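Long-range contacts in mitomycin biosynthesis 6-O-methyltransferase (Streptomyces lavendulae, PDB 3GWZ), which transfers the methyl group of S-adenosyl-L-methionine to the 6-hydroxyl of demethylmitomycins, forming the quinone methoxy group of mitomycins A and B: residues G347-R352 and V364-A369; P64-Q68 and L109-N113; M217-D222 and R248-C254. All blocks are in the same frame, centred on the assembly; numbering follows the deposited sequence.

Interaction 1. Residues G347-R352 and V364-A369; sequences GLRVER and VEIRRA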
# COMPACT_ATOMS: atom_id res chain seq x y z
N GLY A 347 -0.26 43.96 -22.06
CA GLY A 347 0.90 44.77 -21.71
C GLY A 347 2.13 43.96 -21.34
O GLY A 347 3.00 44.44 -20.62
N LEU A 348 2.21 42.73 -21.86
CA LEU A 348 3.31 41.83 -21.56
C LEU A 348 3.97 41.36 -22.84
O LEU A 348 3.40 41.46 -23.92
CB LEU A 348 2.80 40.61 -20.78
CG LEU A 348 2.19 40.88 -19.41
CD1 LEU A 348 1.54 39.60 -18.87
CD2 LEU A 348 3.23 41.44 -18.44
N ARG A 349 5.18 40.83 -22.73
CA ARG A 349 5.84 40.29 -23.90
C ARG A 349 6.76 39.13 -23.57
O ARG A 349 7.31 39.05 -22.46
CB ARG A 349 6.61 41.39 -24.65
CG ARG A 349 7.85 41.88 -23.94
CD ARG A 349 8.51 42.99 -24.75
NE ARG A 349 8.94 42.52 -26.07
CZ ARG A 349 8.96 43.26 -27.17
NH1 ARG A 349 8.54 44.53 -27.12
NH2 ARG A 349 9.37 42.75 -28.31
N VAL A 350 6.91 38.22 -24.53
CA VAL A 350 7.71 37.03 -24.31
C VAL A 350 9.19 37.35 -24.38
O VAL A 350 9.66 37.95 -25.36
CB VAL A 350 7.38 35.95 -25.35
CG1 VAL A 350 8.27 34.72 -25.14
CG2 VAL A 350 5.91 35.57 -25.28
N GLU A 351 9.93 36.95 -23.35
CA GLU A 351 11.37 37.11 -23.34
C GLU A 351 12.01 35.88 -23.99
O GLU A 351 12.85 36.00 -24.88
CB GLU A 351 11.88 37.26 -21.91
CG GLU A 351 13.27 37.87 -21.80
CD GLU A 351 13.26 39.38 -22.02
OE1 GLU A 351 12.33 39.89 -22.67
OE2 GLU A 351 14.20 40.05 -21.53
N ARG A 352 11.59 34.70 -23.55
CA ARG A 352 12.05 33.46 -24.16
C ARG A 352 11.18 32.31 -23.70
O ARG A 352 10.38 32.45 -22.77
CB ARG A 352 13.52 33.20 -23.81
CG ARG A 352 13.78 33.06 -22.32
CD ARG A 352 15.27 33.20 -22.02
NE ARG A 352 15.51 33.39 -20.59
CZ ARG A 352 16.17 32.53 -19.82
NH1 ARG A 352 16.65 31.41 -20.33
NH2 ARG A 352 16.34 32.80 -18.53
N VAL A 364 7.34 29.64 -20.56
CA VAL A 364 7.43 30.88 -21.30
C VAL A 364 7.73 32.02 -20.34
O VAL A 364 6.90 32.38 -19.51
CB VAL A 364 6.14 31.16 -22.08
CG1 VAL A 364 6.30 32.41 -22.95
CG2 VAL A 364 5.79 29.96 -22.96
N GLU A 365 8.95 32.56 -20.43
CA GLU A 365 9.36 33.65 -19.55
C GLU A 365 8.94 34.99 -20.14
O GLU A 365 9.24 35.29 -21.30
CB GLU A 365 10.88 33.64 -19.34
CG GLU A 365 11.36 34.80 -18.47
CD GLU A 365 12.87 34.86 -18.34
OE1 GLU A 365 13.56 34.62 -19.35
OE2 GLU A 365 13.37 35.16 -17.24
N ILE A 366 8.26 35.79 -19.33
CA ILE A 366 7.56 36.98 -19.79
C ILE A 366 7.89 38.20 -18.92
O ILE A 366 8.06 38.08 -17.71
CB ILE A 366 6.03 36.71 -19.79
CG1 ILE A 366 5.68 35.64 -20.83
CG2 ILE A 366 5.24 37.98 -20.03
CD1 ILE A 366 4.51 34.76 -20.42
N ARG A 367 7.99 39.37 -19.55
CA ARG A 367 8.23 40.60 -18.80
C ARG A 367 7.24 41.66 -19.24
O ARG A 367 6.53 41.49 -20.23
CB ARG A 367 9.66 41.10 -19.03
CG ARG A 367 9.97 41.44 -20.48
CD ARG A 367 11.34 42.09 -20.63
NE ARG A 367 11.63 42.41 -22.02
CZ ARG A 367 11.34 43.57 -22.60
NH1 ARG A 367 10.73 44.53 -21.91
NH2 ARG A 367 11.64 43.77 -23.88
N ARG A 368 7.18 42.76 -18.50
CA ARG A 368 6.30 43.86 -18.88
C ARG A 368 6.85 44.55 -20.13
O ARG A 368 8.05 44.67 -20.31
CB ARG A 368 6.15 44.87 -17.75
CG ARG A 368 5.24 44.40 -16.63
CD ARG A 368 5.29 45.37 -15.46
NE ARG A 368 4.89 46.71 -15.88
CZ ARG A 368 5.23 47.82 -15.23
NH1 ARG A 368 5.99 47.76 -14.15
NH2 ARG A 368 4.82 49.00 -15.69
N ALA A 369 5.93 44.98 -21.00
CA ALA A 369 6.30 45.62 -22.25
C ALA A 369 6.83 47.03 -21.98
O ALA A 369 6.39 47.70 -21.05
CB ALA A 369 5.10 45.68 -23.18
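A C-terminal beta hairpin brings G347-R352 against V364-A369, and a classic beta bulge interrupts its antiparallel pairing. R349 and R367 form a hydrogen-bonded pair, R349 N meeting R367 O at 2.9 Å, with a return bond from R367 N to R349 O. The bulge follows V350: E351 N donates to E365 O at 2.7 Å while R352 N makes a weak bond to that same oxygen, so two consecutive residues face E365.

On the face carrying R349, R367, R352 and E365, charges are paired. E351 bends at chi2 (77°), which brings OE1 to R367 NE at 2.7 Å; the nitrogen approaches from the syn side, while the carboxylate stands steeply to the guanidinium plane (79°). R352 NE reaches E365 OE1 at 2.6 Å, nearly along the C-O axis but tilted from its own guanidinium plane. The other carboxylate oxygen of E365 is held by Y198 OH. R349 and R367 run side by side with almost parallel guanidinium planes, and R349 CD sits over one face of R367, 3.3 Å from R367 NH2.

The opposite face is apolar: V350 CG1 packs on V364 CG1 at 3.7 Å, and L343 of helix 336-344 covers V350 and I366. Strand 361-368 is antiparallel to both neighbours, 348-355 and 302-308, forming the C-terminal hairpin at the sheet edge, in the strand order 3-2-1-4-5-7-6 characteristic of class I methyltransferases.

Interaction 2. Residues P64-Q68 and L109-N113; sequences PELLQ and LFAQN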
# COMPACT_ATOMS: atom_id res chain seq x y z
N PRO A 64 -7.11 -4.04 -8.54
CA PRO A 64 -5.64 -4.10 -8.52
C PRO A 64 -5.04 -4.18 -7.11
O PRO A 64 -4.03 -4.88 -6.91
CB PRO A 64 -5.22 -2.78 -9.19
CG PRO A 64 -6.40 -2.41 -10.05
CD PRO A 64 -7.59 -2.84 -9.26
N GLU A 65 -5.64 -3.48 -6.16
CA GLU A 65 -5.15 -3.49 -4.78
C GLU A 65 -5.29 -4.87 -4.14
O GLU A 65 -4.53 -5.21 -3.23
CB GLU A 65 -5.91 -2.48 -3.92
CG GLU A 65 -5.74 -1.04 -4.36
CD GLU A 65 -6.85 -0.57 -5.28
OE1 GLU A 65 -7.75 0.15 -4.79
OE2 GLU A 65 -6.84 -0.92 -6.49
N LEU A 66 -6.25 -5.65 -4.62
CA LEU A 66 -6.52 -6.97 -4.06
C LEU A 66 -5.61 -8.05 -4.63
O LEU A 66 -5.65 -9.20 -4.20
CB LEU A 66 -7.99 -7.35 -4.28
CG LEU A 66 -9.02 -6.50 -3.53
CD1 LEU A 66 -10.43 -6.81 -4.00
CD2 LEU A 66 -8.90 -6.73 -2.02
N LEU A 67 -4.79 -7.69 -5.60
CA LEU A 67 -3.94 -8.67 -6.26
C LEU A 67 -2.46 -8.48 -5.94
O LEU A 67 -1.60 -8.98 -6.66
CB LEU A 67 -4.15 -8.62 -7.78
CG LEU A 67 -5.50 -9.16 -8.27
CD1 LEU A 67 -5.66 -8.95 -9.78
CD2 LEU A 67 -5.64 -10.64 -7.92
N GLN A 68 -2.16 -7.76 -4.86
CA GLN A 68 -0.77 -7.44 -4.53
C GLN A 68 -0.06 -8.57 -3.79
O GLN A 68 1.16 -8.54 -3.62
CB GLN A 68 -0.66 -6.15 -3.72
CG GLN A 68 -1.42 -4.97 -4.30
CD GLN A 68 -1.27 -3.73 -3.45
OE1 GLN A 68 -0.25 -3.04 -3.52
NE2 GLN A 68 -2.29 -3.43 -2.64
N LEU A 109 -8.27 -18.38 -11.47
CA LEU A 109 -7.31 -17.42 -10.94
C LEU A 109 -6.98 -16.27 -11.88
O LEU A 109 -6.86 -16.45 -13.09
CB LEU A 109 -6.02 -18.13 -10.55
CG LEU A 109 -6.13 -19.04 -9.34
CD1 LEU A 109 -4.85 -19.84 -9.18
CD2 LEU A 109 -6.42 -18.22 -8.09
N PHE A 110 -6.80 -15.09 -11.30
CA PHE A 110 -6.30 -13.93 -12.02
C PHE A 110 -5.15 -13.32 -11.25
O PHE A 110 -5.08 -13.46 -10.03
CB PHE A 110 -7.42 -12.91 -12.23
CG PHE A 110 -8.49 -13.39 -13.16
CD1 PHE A 110 -8.43 -13.09 -14.51
CD2 PHE A 110 -9.53 -14.17 -12.69
CE1 PHE A 110 -9.42 -13.54 -15.38
CE2 PHE A 110 -10.51 -14.62 -13.54
CZ PHE A 110 -10.45 -14.30 -14.89
N ALA A 111 -4.24 -12.65 -11.95
CA ALA A 111 -3.04 -12.09 -11.31
C ALA A 111 -2.74 -10.68 -11.78
O ALA A 111 -3.15 -10.27 -12.87
CB ALA A 111 -1.83 -12.98 -11.57
N GLN A 112 -2.00 -9.94 -10.96
CA GLN A 112 -1.46 -8.66 -11.36
C GLN A 112 -0.52 -8.86 -12.53
O GLN A 112 0.18 -9.86 -12.58
CB GLN A 112 -0.65 -8.07 -10.21
CG GLN A 112 -0.52 -6.56 -10.24
CD GLN A 112 -1.77 -5.91 -9.70
OE1 GLN A 112 -2.76 -5.74 -10.42
NE2 GLN A 112 -1.74 -5.54 -8.42
N ASN A 113 -0.51 -7.92 -13.46
CA ASN A 113 0.58 -7.83 -14.44
C ASN A 113 1.09 -6.40 -14.58
O ASN A 113 0.66 -5.52 -13.83
CB ASN A 113 0.20 -8.43 -15.81
CG ASN A 113 -0.90 -7.64 -16.53
OD1 ASN A 113 -1.37 -6.59 -16.06
ND2 ASN A 113 -1.31 -8.16 -17.68
O HOH W 1 -1.32 -11.30 -8.57
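Q112 and L67 carry most of the surface buried here, where the turn P64-Q68 meets the end of strand 109-111. The Q112 chain leaves with CG anti to its backbone nitrogen (chi1 -155°) and then bends at chi2, which brings its amide to the P64 carbonyl. There NE2 donates to P64 O over 2.8 Å, with a nearly straight N-H...O angle of 160°. The carbonyl oxygen lies close to the amide plane of Q112, whereas the nitrogen approaches tilted from the carbonyl plane. P64 O also receives L67 N at 3.2 Å, and the two donors arrive from opposite faces of the carbonyl plane.

L67 points its side chain at the strand. Its two methyls meet neighbouring parts of the chain from one side: CD2 lies 3.6 Å from F110 O, and CD1 is 3.9 Å from A111 C. F101 and L77 also touch this leucine. One ordered water joins L67 and Q112 at the backbone level, donating to L67 O at 3.0 Å and accepting from Q112 N at 2.8 Å.

The other end of the Q112 amide is engaged as well, OE1 being bonded to S116 OG in helix 114-117. Donor and acceptor are thus matched at opposite ends of one amide, which fixes its flip. The contact consequently joins the turn after helix 32-61 to the small sheet of the dimerisation domain through directional polar bonds, with leucine packing alongside.

Interaction 3. Residues M217-D222 and R248-C254; sequences MAAVLD and RGLADRC. With CA (calcium ion), chain E.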
# COMPACT_ATOMS: atom_id res chain seq x y z
N MSE A 217 5.34 25.10 -6.02
CA MSE A 217 5.97 26.02 -5.06
C MSE A 217 6.92 25.26 -4.13
O MSE A 217 8.01 25.75 -3.80
CB MSE A 217 4.92 26.80 -4.26
CG MSE A 217 5.49 27.90 -3.37
SE MSE A 217 6.15 29.40 -4.43
CE MSE A 217 7.92 28.73 -4.86
N ALA A 218 6.52 24.06 -3.71
CA ALA A 218 7.35 23.26 -2.80
C ALA A 218 8.68 22.89 -3.45
O ALA A 218 9.73 23.01 -2.83
CB ALA A 218 6.60 22.01 -2.31
N ALA A 219 8.64 22.45 -4.70
CA ALA A 219 9.85 22.05 -5.42
C ALA A 219 10.80 23.23 -5.61
O ALA A 219 12.01 23.11 -5.40
CB ALA A 219 9.49 21.44 -6.75
N VAL A 220 10.25 24.36 -6.03
CA VAL A 220 11.05 25.56 -6.24
C VAL A 220 11.65 26.09 -4.92
O VAL A 220 12.82 26.47 -4.88
CB VAL A 220 10.24 26.67 -6.97
CG1 VAL A 220 11.06 27.96 -7.08
CG2 VAL A 220 9.84 26.20 -8.35
N LEU A 221 10.86 26.09 -3.85
CA LEU A 221 11.37 26.52 -2.55
C LEU A 221 12.48 25.59 -2.07
O LEU A 221 13.52 26.05 -1.60
CB LEU A 221 10.25 26.61 -1.52
CG LEU A 221 9.18 27.68 -1.77
CD1 LEU A 221 8.06 27.55 -0.77
CD2 LEU A 221 9.78 29.09 -1.74
N ASP A 222 12.26 24.28 -2.18
CA ASP A 222 13.29 23.33 -1.77
C ASP A 222 14.59 23.59 -2.52
O ASP A 222 15.68 23.55 -1.93
CB ASP A 222 12.83 21.88 -2.02
CG ASP A 222 11.85 21.39 -0.97
OD1 ASP A 222 11.79 21.99 0.12
OD2 ASP A 222 11.15 20.40 -1.24
N ARG A 248 5.65 19.35 4.59
CA ARG A 248 6.97 19.28 3.98
C ARG A 248 7.92 20.31 4.60
O ARG A 248 9.02 20.55 4.10
CB ARG A 248 6.88 19.41 2.45
CG ARG A 248 6.52 18.07 1.78
CD ARG A 248 6.21 18.19 0.31
NE ARG A 248 7.37 18.61 -0.47
CZ ARG A 248 7.38 18.71 -1.80
NH1 ARG A 248 6.28 18.40 -2.48
NH2 ARG A 248 8.48 19.10 -2.44
N GLY A 249 7.50 20.91 5.71
CA GLY A 249 8.35 21.82 6.46
C GLY A 249 8.55 23.18 5.81
O GLY A 249 9.59 23.82 5.99
N LEU A 250 7.56 23.62 5.05
CA LEU A 250 7.72 24.86 4.28
C LEU A 250 6.74 25.97 4.67
O LEU A 250 6.70 27.01 4.02
CB LEU A 250 7.62 24.57 2.78
CG LEU A 250 8.81 23.84 2.15
CD1 LEU A 250 8.44 23.32 0.77
CD2 LEU A 250 10.02 24.77 2.08
N ALA A 251 5.98 25.75 5.74
CA ALA A 251 4.98 26.72 6.17
C ALA A 251 5.57 28.09 6.53
O ALA A 251 4.91 29.11 6.35
CB ALA A 251 4.16 26.18 7.34
N ASP A 252 6.79 28.12 7.04
CA ASP A 252 7.39 29.42 7.36
C ASP A 252 8.02 30.10 6.15
O ASP A 252 8.57 31.20 6.27
CB ASP A 252 8.38 29.31 8.53
CG ASP A 252 9.57 28.42 8.20
OD1 ASP A 252 9.59 27.81 7.10
OD2 ASP A 252 10.48 28.32 9.05
N ARG A 253 7.96 29.46 4.99
CA ARG A 253 8.53 30.06 3.78
C ARG A 253 7.49 30.33 2.70
O ARG A 253 7.79 30.92 1.66
CB ARG A 253 9.64 29.17 3.21
CG ARG A 253 10.93 29.18 4.03
CD ARG A 253 11.98 28.29 3.40
NE ARG A 253 12.39 28.78 2.09
CZ ARG A 253 12.94 28.02 1.15
NH1 ARG A 253 13.13 26.72 1.39
NH2 ARG A 253 13.29 28.54 -0.02
N CYS A 254 6.26 29.89 2.93
CA CYS A 254 5.21 30.10 1.93
C CYS A 254 3.92 30.56 2.58
O CYS A 254 3.32 29.85 3.38
CB CYS A 254 4.98 28.83 1.10
SG CYS A 254 3.98 29.10 -0.42
CA CA E . 12.39 26.94 7.45
O HOH W 2 11.48 21.37 2.67
O HOH W 3 10.01 18.68 0.37
O HOH W 4 11.21 26.04 5.32
O HOH W 5 13.13 29.34 6.88
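Helix residues M217-D222 run beside the irregular segment R248-C254, with A218 CA 7.3 Å from L250 CA and L221 CA 7.8 Å from R253 CA, spacings bridged by side chains. The L250 side chain packs against A218 and L221: its CD1 rests 3.7 Å from A218 CA and its CD2 faces L221 CB. L221 CD1 also reaches C254 CB, and the selenomethionine M217 meets C254 SG through its CG at 3.5 Å.

Two arginines flank this apolar strip. R248 lays its guanidinium flat on A218, whose CB stands over the centre of the group, 3.4 Å from R248 CZ. A bend at chi3 (65°) brings NH2 to D222 OD2 in a salt bridge of 3.2 Å, in the guanidinium plane and nearly along the carboxylate C-O axis. A water reinforces the pair, accepting from R248 NE and donating to D222 OD2. R253 grips L221 O end-on, NH2 at 3.0 Å and NH1 at 3.1 Å, both from one face of the carbonyl plane. R253 NH2 also bonds L227 O, so a single guanidinium serves carbonyls near and beyond the C-terminal end of helix 215-223.

G249, with positive phi, closes helix 235-247 in a Schellman motif. Beyond it, D252 OD2 binds a calcium ion that is also held by D107 of the second subunit. One of the metal's waters donates to G249 O and D252 OD1. The helix and turn belong to successive beta-alpha-beta units joining strands 205-209, 228-233 and 254-258, the arrangement typical of the Rossmann-like class I methyltransferase domain.

Interactions 1 and 3 lie in the methyltransferase domain, at the two ends of the same seven-stranded sheet, with centres 26 Å apart. Interaction 1 is strand-to-strand pairing at one edge, dominated by main-chain bonds with ion pairs on one face. Interaction 3 instead joins a helix to the turn leading into the opposite edge strand, by apolar packing bordered by arginines. Interaction 2 belongs to the dimerisation domain, 51 Å from interaction 1 between centres, and relies on a neutral amide and a leucine. All three mix buried and exposed residues. The second subunit approaches interactions 2 and 3, sharing a calcium site at the latter, but does not touch interaction 1.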